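Local coordinates for protein beta-N-acetylglucosaminidase (Thermotoga maritima, PDB 3WO8) that probably hydrolyses terminal non-reducing N-acetyl-D-hexosamine residues from N-acetyl-beta-D-hexosaminides, at residues Gly280-Leu285 with Glu314-Thr319; Lys18-Gly23 with Pro293-Thr298; Lys171-His176 with Asp241-Lys246. All coordinates share one frame; numbering follows the deposited sequence.

Interaction 1: Gly280-Leu285 with Glu314-Thr319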
loop_
_atom_site.group_PDB
_atom_site.type_symbol
_atom_site.label_atom_id
_atom_site.label_comp_id
_atom_site.label_asym_id
_atom_site.label_seq_id
_atom_site.Cartn_x
_atom_site.Cartn_y
_atom_site.Cartn_z
ATOM N N GLY B 280 -3.157 35.904 13.335
ATOM C CA GLY B 280 -1.812 35.401 13.017
ATOM C C GLY B 280 -1.802 33.994 12.428
ATOM O O GLY B 280 -0.820 33.285 12.534
ATOM N N GLY B 281 -2.919 33.562 11.863
ATOM C CA GLY B 281 -3.007 32.235 11.289
ATOM C C GLY B 281 -2.554 32.427 9.869
ATOM O O GLY B 281 -2.710 33.508 9.331
ATOM N N ASN B 282 -1.991 31.398 9.261
ATOM C CA ASN B 282 -1.398 31.562 7.964
ATOM C C ASN B 282 -2.213 30.938 6.870
ATOM O O ASN B 282 -2.551 31.614 5.901
ATOM C CB ASN B 282 0.001 30.952 7.947
ATOM C CG ASN B 282 0.905 31.533 9.015
ATOM O OD1 ASN B 282 1.395 30.817 9.880
ATOM N ND2 ASN B 282 1.131 32.824 8.947
ATOM N N MET B 283 -2.509 29.642 6.981
ATOM C CA MET B 283 -3.267 28.991 5.903
ATOM C C MET B 283 -4.665 28.655 6.347
ATOM O O MET B 283 -4.894 28.138 7.443
ATOM C CB MET B 283 -2.565 27.747 5.330
ATOM C CG MET B 283 -1.283 28.057 4.572
ATOM S SD MET B 283 -0.432 26.551 4.083
ATOM C CE MET B 283 -1.090 26.444 2.387
ATOM N N ILE B 284 -5.587 28.998 5.467
ATOM C CA ILE B 284 -7.007 28.705 5.645
ATOM C C ILE B 284 -7.280 27.379 4.947
ATOM O O ILE B 284 -6.971 27.202 3.758
ATOM C CB ILE B 284 -7.898 29.783 4.984
ATOM C CG1 ILE B 284 -7.702 31.153 5.648
ATOM C CG2 ILE B 284 -9.350 29.405 5.093
ATOM C CD1 ILE B 284 -7.989 32.286 4.689
ATOM N N LEU B 285 -7.855 26.466 5.698
ATOM C CA LEU B 285 -8.154 25.161 5.194
ATOM C C LEU B 285 -9.625 25.119 4.807
ATOM O O LEU B 285 -10.539 25.256 5.652
ATOM C CB LEU B 285 -7.866 24.089 6.255
ATOM C CG LEU B 285 -8.273 22.675 5.863
ATOM C CD1 LEU B 285 -7.636 22.283 4.536
ATOM C CD2 LEU B 285 -7.984 21.675 6.978
ATOM N N GLU B 314 1.182 39.384 3.856
ATOM C CA GLU B 314 2.545 39.247 3.304
ATOM C C GLU B 314 3.496 38.448 4.193
ATOM O O GLU B 314 4.423 37.827 3.691
ATOM C CB GLU B 314 3.176 40.610 3.022
ATOM C CG GLU B 314 2.828 41.212 1.671
ATOM C CD GLU B 314 3.547 42.539 1.445
ATOM O OE1 GLU B 314 2.953 43.603 1.736
ATOM O OE2 GLU B 314 4.723 42.526 1.005
ATOM N N ARG B 315 3.268 38.478 5.498
ATOM C CA ARG B 315 4.064 37.719 6.453
ATOM C C ARG B 315 3.750 36.245 6.317
ATOM O O ARG B 315 4.608 35.389 6.375
ATOM C CB ARG B 315 3.673 38.121 7.869
ATOM C CG ARG B 315 4.828 38.242 8.824
ATOM C CD ARG B 315 5.148 39.712 9.093
ATOM N NE ARG B 315 5.521 39.898 10.491
ATOM C CZ ARG B 315 4.673 39.882 11.524
ATOM N NH1 ARG B 315 5.153 40.051 12.749
ATOM N NH2 ARG B 315 3.361 39.701 11.351
ATOM N N SER B 316 2.463 35.967 6.207
ATOM C CA SER B 316 1.979 34.614 6.047
ATOM C C SER B 316 2.497 34.082 4.717
ATOM O O SER B 316 3.055 33.001 4.663
ATOM C CB SER B 316 0.445 34.573 6.126
ATOM O OG SER B 316 -0.012 34.697 7.472
ATOM N N ILE B 317 2.389 34.867 3.658
ATOM C CA ILE B 317 2.912 34.401 2.374
ATOM C C ILE B 317 4.378 33.975 2.469
ATOM O O ILE B 317 4.809 33.054 1.790
ATOM C CB ILE B 317 2.700 35.414 1.249
ATOM C CG1 ILE B 317 1.213 35.479 0.898
ATOM C CG2 ILE B 317 3.462 34.994 0.009
ATOM C CD1 ILE B 317 0.810 36.716 0.132
ATOM N N ARG B 318 5.127 34.631 3.330
ATOM C CA ARG B 318 6.537 34.339 3.461
ATOM C C ARG B 318 6.742 33.062 4.268
ATOM O O ARG B 318 7.485 32.187 3.841
ATOM C CB ARG B 318 7.282 35.526 4.096
ATOM C CG ARG B 318 8.603 35.874 3.412
ATOM C CD ARG B 318 9.096 37.269 3.800
ATOM N NE ARG B 318 8.226 38.343 3.288
ATOM C CZ ARG B 318 7.439 39.149 4.022
ATOM N NH1 ARG B 318 7.359 39.054 5.357
ATOM N NH2 ARG B 318 6.709 40.075 3.396
ATOM N N THR B 319 6.078 32.951 5.414
ATOM C CA THR B 319 6.100 31.719 6.229
ATOM C C THR B 319 5.775 30.453 5.401
ATOM O O THR B 319 6.429 29.419 5.500
ATOM C CB THR B 319 5.098 31.826 7.392
ATOM O OG1 THR B 319 5.417 32.964 8.192
ATOM C CG2 THR B 319 5.152 30.606 8.282
#

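Interaction 2: Lys18-Gly23 with Pro293-Thr298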
loop_
_atom_site.group_PDB
_atom_site.type_symbol
_atom_site.label_atom_id
_atom_site.label_comp_id
_atom_site.label_asym_id
_atom_site.label_seq_id
_atom_site.Cartn_x
_atom_site.Cartn_y
_atom_site.Cartn_z
ATOM N N LYS B 18 -0.988 31.142 -1.784
ATOM C CA LYS B 18 -0.242 30.654 -0.621
ATOM C C LYS B 18 -1.058 30.558 0.664
ATOM O O LYS B 18 -0.684 29.807 1.562
ATOM C CB LYS B 18 0.984 31.526 -0.334
ATOM C CG LYS B 18 2.268 31.074 -0.975
ATOM C CD LYS B 18 2.186 31.047 -2.493
ATOM C CE LYS B 18 3.438 30.400 -3.060
ATOM N NZ LYS B 18 3.402 30.380 -4.540
ATOM N N LEU B 19 -2.151 31.309 0.770
ATOM C CA LEU B 19 -2.939 31.327 2.010
ATOM C C LEU B 19 -3.960 30.227 2.146
ATOM O O LEU B 19 -4.606 30.095 3.206
ATOM C CB LEU B 19 -3.619 32.681 2.195
ATOM C CG LEU B 19 -2.749 33.695 2.939
ATOM C CD1 LEU B 19 -1.539 33.072 3.635
ATOM C CD2 LEU B 19 -2.234 34.743 1.985
ATOM N N PHE B 20 -4.072 29.399 1.110
ATOM C CA PHE B 20 -5.132 28.425 1.076
ATOM C C PHE B 20 -4.698 26.969 0.965
ATOM O O PHE B 20 -3.831 26.616 0.161
ATOM C CB PHE B 20 -6.039 28.772 -0.075
ATOM C CG PHE B 20 -6.912 29.961 0.192
ATOM C CD1 PHE B 20 -7.933 29.888 1.139
ATOM C CD2 PHE B 20 -6.720 31.149 -0.507
ATOM C CE1 PHE B 20 -8.740 30.977 1.388
ATOM C CE2 PHE B 20 -7.536 32.232 -0.270
ATOM C CZ PHE B 20 -8.537 32.149 0.682
ATOM N N PHE B 21 -5.354 26.155 1.791
ATOM C CA PHE B 21 -5.275 24.711 1.782
ATOM C C PHE B 21 -6.663 24.093 1.429
ATOM O O PHE B 21 -7.647 24.327 2.105
ATOM C CB PHE B 21 -4.785 24.203 3.157
ATOM C CG PHE B 21 -3.780 23.086 3.055
ATOM C CD1 PHE B 21 -4.090 21.921 2.367
ATOM C CD2 PHE B 21 -2.507 23.226 3.591
ATOM C CE1 PHE B 21 -3.158 20.909 2.237
ATOM C CE2 PHE B 21 -1.582 22.209 3.480
ATOM C CZ PHE B 21 -1.909 21.044 2.812
ATOM N N CYS B 22 -6.728 23.289 0.378
ATOM C CA CYS B 22 -8.012 22.823 -0.152
ATOM C C CYS B 22 -8.042 21.320 -0.234
ATOM O O CYS B 22 -7.067 20.704 -0.631
ATOM C CB CYS B 22 -8.268 23.414 -1.544
ATOM S SG CYS B 22 -8.416 25.225 -1.543
ATOM N N GLY B 23 -9.169 20.750 0.178
ATOM C CA GLY B 23 -9.405 19.306 0.145
ATOM C C GLY B 23 -10.024 18.912 -1.175
ATOM O O GLY B 23 -10.936 19.576 -1.650
ATOM N N PRO B 293 -13.351 29.837 -4.604
ATOM C CA PRO B 293 -13.677 31.102 -5.244
ATOM C C PRO B 293 -14.268 32.085 -4.235
ATOM O O PRO B 293 -13.724 33.173 -4.084
ATOM C CB PRO B 293 -14.697 30.704 -6.319
ATOM C CG PRO B 293 -14.367 29.293 -6.643
ATOM C CD PRO B 293 -14.016 28.711 -5.297
ATOM N N VAL B 294 -15.310 31.681 -3.509
ATOM C CA VAL B 294 -15.925 32.564 -2.510
ATOM C C VAL B 294 -14.871 33.031 -1.507
ATOM O O VAL B 294 -14.618 34.241 -1.338
ATOM C CB VAL B 294 -17.074 31.872 -1.755
ATOM C CG1 VAL B 294 -17.544 32.720 -0.570
ATOM C CG2 VAL B 294 -18.231 31.527 -2.705
ATOM N N TYR B 295 -14.225 32.069 -0.859
ATOM C CA TYR B 295 -13.240 32.417 0.165
ATOM C C TYR B 295 -12.134 33.283 -0.418
ATOM O O TYR B 295 -11.636 34.213 0.237
ATOM C CB TYR B 295 -12.677 31.170 0.825
ATOM C CG TYR B 295 -13.318 30.820 2.152
ATOM C CD1 TYR B 295 -14.511 30.115 2.229
ATOM C CD2 TYR B 295 -12.706 31.166 3.329
ATOM C CE1 TYR B 295 -15.073 29.777 3.459
ATOM C CE2 TYR B 295 -13.246 30.824 4.558
ATOM C CZ TYR B 295 -14.429 30.137 4.632
ATOM O OH TYR B 295 -14.939 29.836 5.895
ATOM N N TYR B 296 -11.774 33.021 -1.666
ATOM C CA TYR B 296 -10.633 33.725 -2.238
ATOM C C TYR B 296 -10.964 35.179 -2.475
ATOM O O TYR B 296 -10.132 36.053 -2.204
ATOM C CB TYR B 296 -10.185 33.093 -3.541
ATOM C CG TYR B 296 -8.981 33.769 -4.211
ATOM C CD1 TYR B 296 -9.125 34.915 -5.026
ATOM C CD2 TYR B 296 -7.705 33.240 -4.060
ATOM C CE1 TYR B 296 -8.014 35.497 -5.654
ATOM C CE2 TYR B 296 -6.600 33.818 -4.676
ATOM C CZ TYR B 296 -6.755 34.932 -5.478
ATOM O OH TYR B 296 -5.640 35.461 -6.082
ATOM N N GLU B 297 -12.158 35.432 -3.011
ATOM C CA GLU B 297 -12.544 36.800 -3.394
ATOM C C GLU B 297 -12.963 37.614 -2.157
ATOM O O GLU B 297 -12.703 38.824 -2.111
ATOM C CB GLU B 297 -13.561 36.830 -4.541
ATOM C CG GLU B 297 -14.900 36.153 -4.248
ATOM C CD GLU B 297 -15.651 35.660 -5.502
ATOM O OE1 GLU B 297 -15.109 34.834 -6.300
ATOM O OE2 GLU B 297 -16.818 36.096 -5.664
ATOM N N THR B 298 -13.528 36.952 -1.133
ATOM C CA THR B 298 -13.688 37.580 0.194
ATOM C C THR B 298 -12.388 38.218 0.665
ATOM O O THR B 298 -12.407 39.307 1.218
ATOM C CB THR B 298 -14.105 36.585 1.272
ATOM O OG1 THR B 298 -15.209 35.826 0.817
ATOM C CG2 THR B 298 -14.520 37.293 2.534
#

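Interaction 3: Lys171-His176 with Asp241-Lys246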
loop_
_atom_site.group_PDB
_atom_site.type_symbol
_atom_site.label_atom_id
_atom_site.label_comp_id
_atom_site.label_asym_id
_atom_site.label_seq_id
_atom_site.Cartn_x
_atom_site.Cartn_y
_atom_site.Cartn_z
ATOM N N LYS B 171 -1.888 18.731 16.101
ATOM C CA LYS B 171 -3.273 19.164 16.175
ATOM C C LYS B 171 -3.945 18.620 17.428
ATOM O O LYS B 171 -3.461 17.647 18.008
ATOM C CB LYS B 171 -4.022 18.778 14.896
ATOM C CG LYS B 171 -4.023 17.299 14.539
ATOM C CD LYS B 171 -4.530 17.027 13.106
ATOM C CE LYS B 171 -5.256 15.688 13.098
ATOM N NZ LYS B 171 -5.259 14.961 11.814
ATOM N N HIS B 172 -5.003 19.281 17.914
ATOM C CA HIS B 172 -5.491 20.600 17.446
ATOM C C HIS B 172 -5.190 21.624 18.505
ATOM O O HIS B 172 -5.556 21.425 19.675
ATOM C CB HIS B 172 -6.999 20.581 17.249
ATOM C CG HIS B 172 -7.470 19.500 16.331
ATOM N ND1 HIS B 172 -7.540 18.173 16.713
ATOM C CD2 HIS B 172 -7.872 19.550 15.039
ATOM C CE1 HIS B 172 -7.994 17.462 15.699
ATOM N NE2 HIS B 172 -8.207 18.275 14.676
ATOM N N PHE B 173 -4.531 22.708 18.107
ATOM C CA PHE B 173 -4.038 23.678 19.073
ATOM C C PHE B 173 -5.166 24.570 19.650
ATOM O O PHE B 173 -5.934 25.174 18.884
ATOM C CB PHE B 173 -2.948 24.553 18.436
ATOM C CG PHE B 173 -2.274 25.493 19.420
ATOM C CD1 PHE B 173 -1.299 25.026 20.286
ATOM C CD2 PHE B 173 -2.636 26.843 19.487
ATOM C CE1 PHE B 173 -0.702 25.876 21.199
ATOM C CE2 PHE B 173 -2.033 27.702 20.392
ATOM C CZ PHE B 173 -1.065 27.217 21.251
ATOM N N PRO B 174 -5.221 24.722 20.991
ATOM C CA PRO B 174 -4.335 24.224 22.058
ATOM C C PRO B 174 -4.766 22.922 22.696
ATOM O O PRO B 174 -4.333 22.600 23.831
ATOM C CB PRO B 174 -4.439 25.326 23.112
ATOM C CG PRO B 174 -5.838 25.780 22.975
ATOM C CD PRO B 174 -6.068 25.819 21.489
ATOM N N GLY B 175 -5.629 22.186 22.013
ATOM C CA GLY B 175 -6.049 20.894 22.534
ATOM C C GLY B 175 -7.544 20.710 22.693
ATOM O O GLY B 175 -8.190 21.373 23.488
ATOM N N HIS B 176 -8.059 19.753 21.937
ATOM C CA HIS B 176 -9.457 19.378 21.914
ATOM C C HIS B 176 -9.828 18.423 23.034
ATOM O O HIS B 176 -10.983 18.172 23.284
ATOM C CB HIS B 176 -9.715 18.648 20.605
ATOM C CG HIS B 176 -10.969 19.050 19.920
ATOM N ND1 HIS B 176 -10.963 19.816 18.777
ATOM C CD2 HIS B 176 -12.266 18.762 20.178
ATOM C CE1 HIS B 176 -12.205 20.006 18.367
ATOM N NE2 HIS B 176 -13.015 19.380 19.204
ATOM N N ASP B 241 -1.173 35.529 21.057
ATOM C CA ASP B 241 -0.690 35.703 22.429
ATOM C C ASP B 241 -0.145 34.419 23.033
ATOM O O ASP B 241 1.008 34.390 23.444
ATOM C CB ASP B 241 -1.730 36.424 23.331
ATOM C CG ASP B 241 -2.098 37.853 22.795
ATOM O OD1 ASP B 241 -1.343 38.475 22.006
ATOM O OD2 ASP B 241 -3.179 38.342 23.142
ATOM N N VAL B 242 -0.935 33.354 23.068
ATOM C CA VAL B 242 -0.420 32.074 23.607
ATOM C C VAL B 242 0.582 31.316 22.693
ATOM O O VAL B 242 1.473 30.621 23.205
ATOM C CB VAL B 242 -1.546 31.124 24.030
ATOM C CG1 VAL B 242 -2.218 30.550 22.812
ATOM C CG2 VAL B 242 -1.020 29.980 24.879
ATOM N N LEU B 243 0.462 31.430 21.368
ATOM C CA LEU B 243 1.279 30.567 20.486
ATOM C C LEU B 243 2.480 31.283 19.918
ATOM O O LEU B 243 3.620 30.840 20.109
ATOM C CB LEU B 243 0.449 29.908 19.353
ATOM C CG LEU B 243 1.191 29.047 18.293
ATOM C CD1 LEU B 243 1.883 27.849 18.917
ATOM C CD2 LEU B 243 0.290 28.569 17.179
ATOM N N ARG B 244 2.233 32.369 19.202
ATOM C CA ARG B 244 3.332 33.107 18.565
ATOM C C ARG B 244 4.286 33.847 19.509
ATOM O O ARG B 244 5.470 34.019 19.166
ATOM C CB ARG B 244 2.798 34.122 17.607
ATOM C CG ARG B 244 1.970 33.494 16.528
ATOM C CD ARG B 244 2.713 33.518 15.240
ATOM N NE ARG B 244 1.865 33.027 14.163
ATOM C CZ ARG B 244 2.205 32.090 13.295
ATOM N NH1 ARG B 244 3.378 31.507 13.373
ATOM N NH2 ARG B 244 1.358 31.743 12.342
ATOM N N GLU B 245 3.773 34.282 20.667
ATOM C CA GLU B 245 4.557 35.051 21.658
ATOM C C GLU B 245 4.952 34.194 22.832
ATOM O O GLU B 245 6.141 33.976 23.077
ATOM C CB GLU B 245 3.807 36.307 22.162
ATOM C CG GLU B 245 3.447 37.265 21.032
ATOM C CD GLU B 245 2.729 38.537 21.459
ATOM O OE1 GLU B 245 2.001 38.562 22.479
ATOM O OE2 GLU B 245 2.874 39.528 20.723
ATOM N N LYS B 246 3.973 33.715 23.579
ATOM C CA LYS B 246 4.299 32.992 24.786
ATOM C C LYS B 246 5.159 31.755 24.472
ATOM O O LYS B 246 6.176 31.541 25.112
ATOM C CB LYS B 246 3.048 32.612 25.555
ATOM C CG LYS B 246 3.344 32.213 26.973
ATOM C CD LYS B 246 2.075 31.797 27.685
ATOM C CE LYS B 246 2.251 31.742 29.195
ATOM N NZ LYS B 246 3.531 31.074 29.599
#

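Interaction 1: Gly280-Leu285 with Glu314-Thr319
The amide of Asn282 meets Ser316 at its edge: Ser316 OG lies only 8° out of the amide plane, and Asn282 ND2 donates to it over 2.6 Å with an N-H...O angle of 159°. In the TIM barrel this bond joins the chain leading into the last strand to helix 310-326, at the end of the barrel where the strands begin and thus the end remote from the usual active-site face. The serine hydroxyl is gripped twice, because Ser316 OG also bonds to Lys312 O one turn earlier in the helix; Lys312 O can only accept, so the hydroxyl gives its proton there and takes the amide N-H on its oxygen. The other end of the amide is engaged too: Asn282 OD1 accepts from the backbone N of Val253 on the neighbouring strand. Acceptor and donor ends are thereby told apart, which fixes the amide's rotation. Asn282 has CG beside its backbone N (chi1 -56°), which carries the amide across to the helix. There Ser316 CB closes to 3.4 Å from Asn282 ND2. Asn282 and Ser316 are also where the backbones come nearest, with 4.9 Å between CA atoms. The chain reaches this point through Gly280, whose positive phi and two bonds back into the preceding helical turn form a Schellman motif; Gly281 then leads into Asn282, and its O stands 3.5 Å from Ser316 OG without a bond. One turn along the helix, the methyl of Thr319 flanks the amide, CG2 standing 4.1 Å from Asn282 OD1, with the two side chains at about a right angle. The threonine hydroxyl turns back to its own helix: Thr319 OG1 donates over 3.1 Å to Arg315 O, which also takes Thr319 N at 3.0 Å.

Interaction 2: Lys18-Gly23 with Pro293-Thr298
Two donors grip the carbonyl of Val294 in the helical turn that receives the Phe20 ring: Thr298 N at 2.9 Å and Thr298 OG1 at 2.7 Å from Val294 O. The hydroxyl comes from above the carbonyl plane, 48° out of it. This turn belongs to helix 292-304 of the TIM barrel, which follows the last strand and packs against the outer surface of the first, 20-24. The bridge is the Phe20 ring, reaching across a CA separation of 8.3 Å between Phe20 and Tyr296. With chi1 at -74°, CG sits beside the backbone N and the ring heads for the helix, where its far end meets main chain as much as side chain: Phe20 CZ is 3.7 Å from Tyr295 O. The two tyrosines flank that end. At Tyr295 it is the root of the side chain that touches, CB to Phe20 CE1, before its ring runs off to Val269, Ile272 and Val273 of helix 269-279. At Tyr296 the ring itself takes part; its CG is anti to the backbone N (chi1 -180°), and the side chain crosses that of Phe20 at about a right angle before meeting the ring of Tyr38. The side-chain contacts are apolar; the two segments bury 134 Å² together, and the nearest approach between two side chains is the 3.9 Å between Phe20 CE2 and Tyr296 CD2.

Interaction 3: Lys171-His176 with Asp241-Lys246
Strand 167-173 of the TIM barrel runs out through the sequence KHFPGH, a signature of family 3 beta-N-acetylglucosaminidases, and its Phe173 packs outward on the barrel helix 236-247. Cis peptide bonds precede both His172 and Pro174, and the chain turns a corner at His172, whose side chain touches Asp256 while the ring of Phe173 goes to the helix. In Phe173, CG anti to the backbone N (chi1 -174°) points the ring at the helix, where its CE2-CZ end meets Val242 and Leu243. Leu243 takes one face: its CD1 lies 4.1 Å from the Phe173 ring centroid and 23° off the normal, a CH-pi contact, and its CB comes to 3.5 Å from Phe173 CE2. The opposite face is occupied by Pro174 CB, 4.1 Å above the ring plane. Leu243, toward the rim on one face, and Pro174, over the centre of the other, enclose the ring. Val242 approaches at the edge, near the ring plane. Further side chains surround this phenylalanine: Phe205 meets it edge-to-face, and Ile238 and Ile247 touch it from the same helix. The helix has a wider, pi-type turn here, with Lys246 N bonded to Asp241 O at 3.0 Å. Val242 enters with CG1 between its backbone N and carbonyl carbon (chi1 73°), which brings CG1 to 3.7 Å from Phe173 CE2.

How the interactions relate
All three contacts tie the eight-stranded barrel sheet to surrounding helices. Interactions 1 and 2, with centres about 12 Å apart, share adjacent strands: Ile284 N to Leu19 O at 2.7 Å and Ile284 O to Phe21 N at 2.8 Å are probable hydrogen bonds joining the last strand to the first. Interaction 3 lies about 16 Å from interaction 1 between centres, yet Arg244 links them directly through two probable hydrogen bonds, from Arg244 NH2 to Asn282 OD1 at 2.6 Å and to Gly280 O at 2.7 Å. Interactions 2 and 3 do not touch; their nearest atoms are about 9 Å apart. Interaction 3 alone continues past the C-terminal end of its strand, on the side where TIM-barrel active sites lie.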